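Local coordinates for protein glycosyl hydrolase (Rhizobium leguminosarum bv. trifolii, PDB 5NDX) that probably hydrolyses O-glycosidic bonds, as a family 39 glycoside hydrolase and bacterial orthologue of human alpha-L-iduronidase, at residues A[449-455]-A[489-495]. The protein carries 2 engineered substitutions. Numbering follows the deposited sequence.
Sequences FTNPMEV and AQEPALL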
# COMPACT_ATOMS: atom_id res chain seq x y z
N PHE A 449 11.38 -13.69 -11.03
CA PHE A 449 11.95 -12.52 -10.38
C PHE A 449 11.02 -11.99 -9.31
O PHE A 449 9.82 -11.79 -9.55
CB PHE A 449 12.22 -11.42 -11.47
CG PHE A 449 13.33 -11.78 -12.45
CD1 PHE A 449 14.64 -11.46 -12.17
CD2 PHE A 449 13.04 -12.43 -13.63
CE1 PHE A 449 15.66 -11.84 -13.03
CE2 PHE A 449 14.05 -12.78 -14.54
CZ PHE A 449 15.38 -12.49 -14.21
N THR A 450 11.59 -11.67 -8.14
CA THR A 450 10.82 -11.16 -7.01
C THR A 450 9.73 -12.18 -6.64
O THR A 450 8.54 -11.85 -6.51
CB THR A 450 10.20 -9.76 -7.28
OG1 THR A 450 11.08 -8.95 -8.05
CG2 THR A 450 9.86 -9.08 -5.97
N ASN A 451 10.18 -13.42 -6.47
CA ASN A 451 9.36 -14.63 -6.50
C ASN A 451 9.64 -15.53 -5.28
O ASN A 451 9.93 -16.73 -5.44
CB ASN A 451 9.71 -15.39 -7.81
CG ASN A 451 11.17 -15.85 -7.87
OD1 ASN A 451 12.04 -15.34 -7.17
ND2 ASN A 451 11.41 -16.88 -8.64
N PRO A 452 9.51 -14.98 -4.06
CA PRO A 452 9.88 -15.76 -2.88
C PRO A 452 9.01 -17.00 -2.63
O PRO A 452 9.51 -17.99 -2.07
CB PRO A 452 9.79 -14.75 -1.73
CG PRO A 452 8.77 -13.79 -2.18
CD PRO A 452 9.00 -13.65 -3.66
N MET A 453 7.77 -16.97 -3.06
CA MET A 453 6.95 -18.15 -2.89
C MET A 453 7.44 -19.32 -3.74
O MET A 453 7.43 -20.45 -3.25
CB MET A 453 5.46 -17.87 -3.16
CG MET A 453 4.53 -18.97 -2.63
SD MET A 453 2.78 -18.57 -2.79
CE MET A 453 2.04 -20.09 -2.14
N GLU A 454 7.81 -19.06 -5.02
CA GLU A 454 8.37 -20.09 -5.89
C GLU A 454 9.66 -20.63 -5.28
O GLU A 454 9.93 -21.85 -5.28
CB GLU A 454 8.64 -19.62 -7.33
CG GLU A 454 7.39 -19.43 -8.20
CD GLU A 454 6.62 -18.10 -7.92
OE1 GLU A 454 6.98 -17.31 -7.00
OE2 GLU A 454 5.61 -17.86 -8.62
N VAL A 455 10.46 -19.73 -4.74
CA VAL A 455 11.73 -20.13 -4.16
C VAL A 455 11.47 -21.06 -2.96
O VAL A 455 12.12 -22.07 -2.82
CB VAL A 455 12.56 -18.89 -3.77
CG1 VAL A 455 13.77 -19.32 -2.97
CG2 VAL A 455 13.00 -18.16 -5.03
N ALA A 489 15.25 -13.18 -2.60
CA ALA A 489 14.19 -13.27 -3.58
C ALA A 489 13.06 -12.31 -3.34
O ALA A 489 12.37 -11.97 -4.32
CB ALA A 489 13.63 -14.71 -3.68
N GLN A 490 12.88 -11.82 -2.11
CA GLN A 490 11.70 -11.03 -1.81
C GLN A 490 11.80 -9.60 -2.30
O GLN A 490 10.77 -8.92 -2.37
CB GLN A 490 11.41 -10.96 -0.30
CG GLN A 490 12.27 -9.95 0.49
CD GLN A 490 12.04 -9.96 1.99
OE1 GLN A 490 12.64 -9.12 2.75
NE2 GLN A 490 11.22 -10.83 2.46
N GLU A 491 13.01 -9.14 -2.61
CA GLU A 491 13.24 -7.75 -2.99
C GLU A 491 12.96 -7.51 -4.47
O GLU A 491 13.36 -8.32 -5.31
CB GLU A 491 14.68 -7.30 -2.68
CG GLU A 491 15.12 -7.42 -1.20
CD GLU A 491 14.21 -6.74 -0.19
OE1 GLU A 491 13.44 -5.80 -0.57
OE2 GLU A 491 14.28 -7.13 1.02
N PRO A 492 12.32 -6.38 -4.80
CA PRO A 492 12.08 -6.04 -6.23
C PRO A 492 13.40 -6.20 -6.99
O PRO A 492 14.41 -5.58 -6.65
CB PRO A 492 11.64 -4.59 -6.17
CG PRO A 492 10.93 -4.50 -4.87
CD PRO A 492 11.69 -5.40 -3.91
N ALA A 493 13.36 -7.06 -7.97
CA ALA A 493 14.54 -7.56 -8.61
C ALA A 493 14.83 -6.87 -9.95
O ALA A 493 13.93 -6.66 -10.77
CB ALA A 493 14.35 -9.06 -8.88
N LEU A 494 16.10 -6.59 -10.18
CA LEU A 494 16.56 -6.19 -11.50
C LEU A 494 16.49 -7.35 -12.52
O LEU A 494 17.09 -8.41 -12.34
CB LEU A 494 18.01 -5.67 -11.42
CG LEU A 494 18.10 -4.31 -10.66
CD1 LEU A 494 19.53 -3.94 -10.29
CD2 LEU A 494 17.48 -3.19 -11.47
N LEU A 495 15.80 -7.10 -13.61
CA LEU A 495 15.61 -8.04 -14.68
C LEU A 495 16.95 -8.26 -15.40
O LEU A 495 17.28 -9.38 -15.80
CB LEU A 495 14.54 -7.53 -15.66
CG LEU A 495 14.23 -8.45 -16.84
CD1 LEU A 495 13.57 -9.76 -16.43
CD2 LEU A 495 13.34 -7.70 -17.84
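The Thr450 side chain packs into the bend of residues 489-493, with Thr450 CG2 3.7 Å from Gln490 O and Thr450 OG1 3.6 Å from Pro492 CA. Ala493 N donates a hydrogen bond to Thr450 OG1 (3.0 Å), an oxygen also hydrogen-bonded to the backbone O of Arg444, while Thr450 CA makes a CA-H...O contact with Ala489 O at 3.2 Å. With phi and psi both positive, Thr450 turns the chain between Phe449 and the short helix that starts at Pro452. The contact sits where strand 436-445 and its antiparallel neighbour, the edge strand 493-503, meet their connecting segment in the beta-sheet domain that accompanies the TIM barrel in this family 39 enzyme; Ala493 and Leu495 are backbone-bonded to Arg444 and Leu442, and Pro452 reaches Ile361 of strand 358-362. Leu495 CD1 lies over one face of the Phe449 ring in a CH-pi contact, 4.0 Å from its centroid, and Ala493 CB lies at the ring edge, 4.1 Å from Phe449 CD1. Near the helix start, Ala489 CB packs against Val455 CG2 (3.8 Å) and Pro452 CB (4.3 Å).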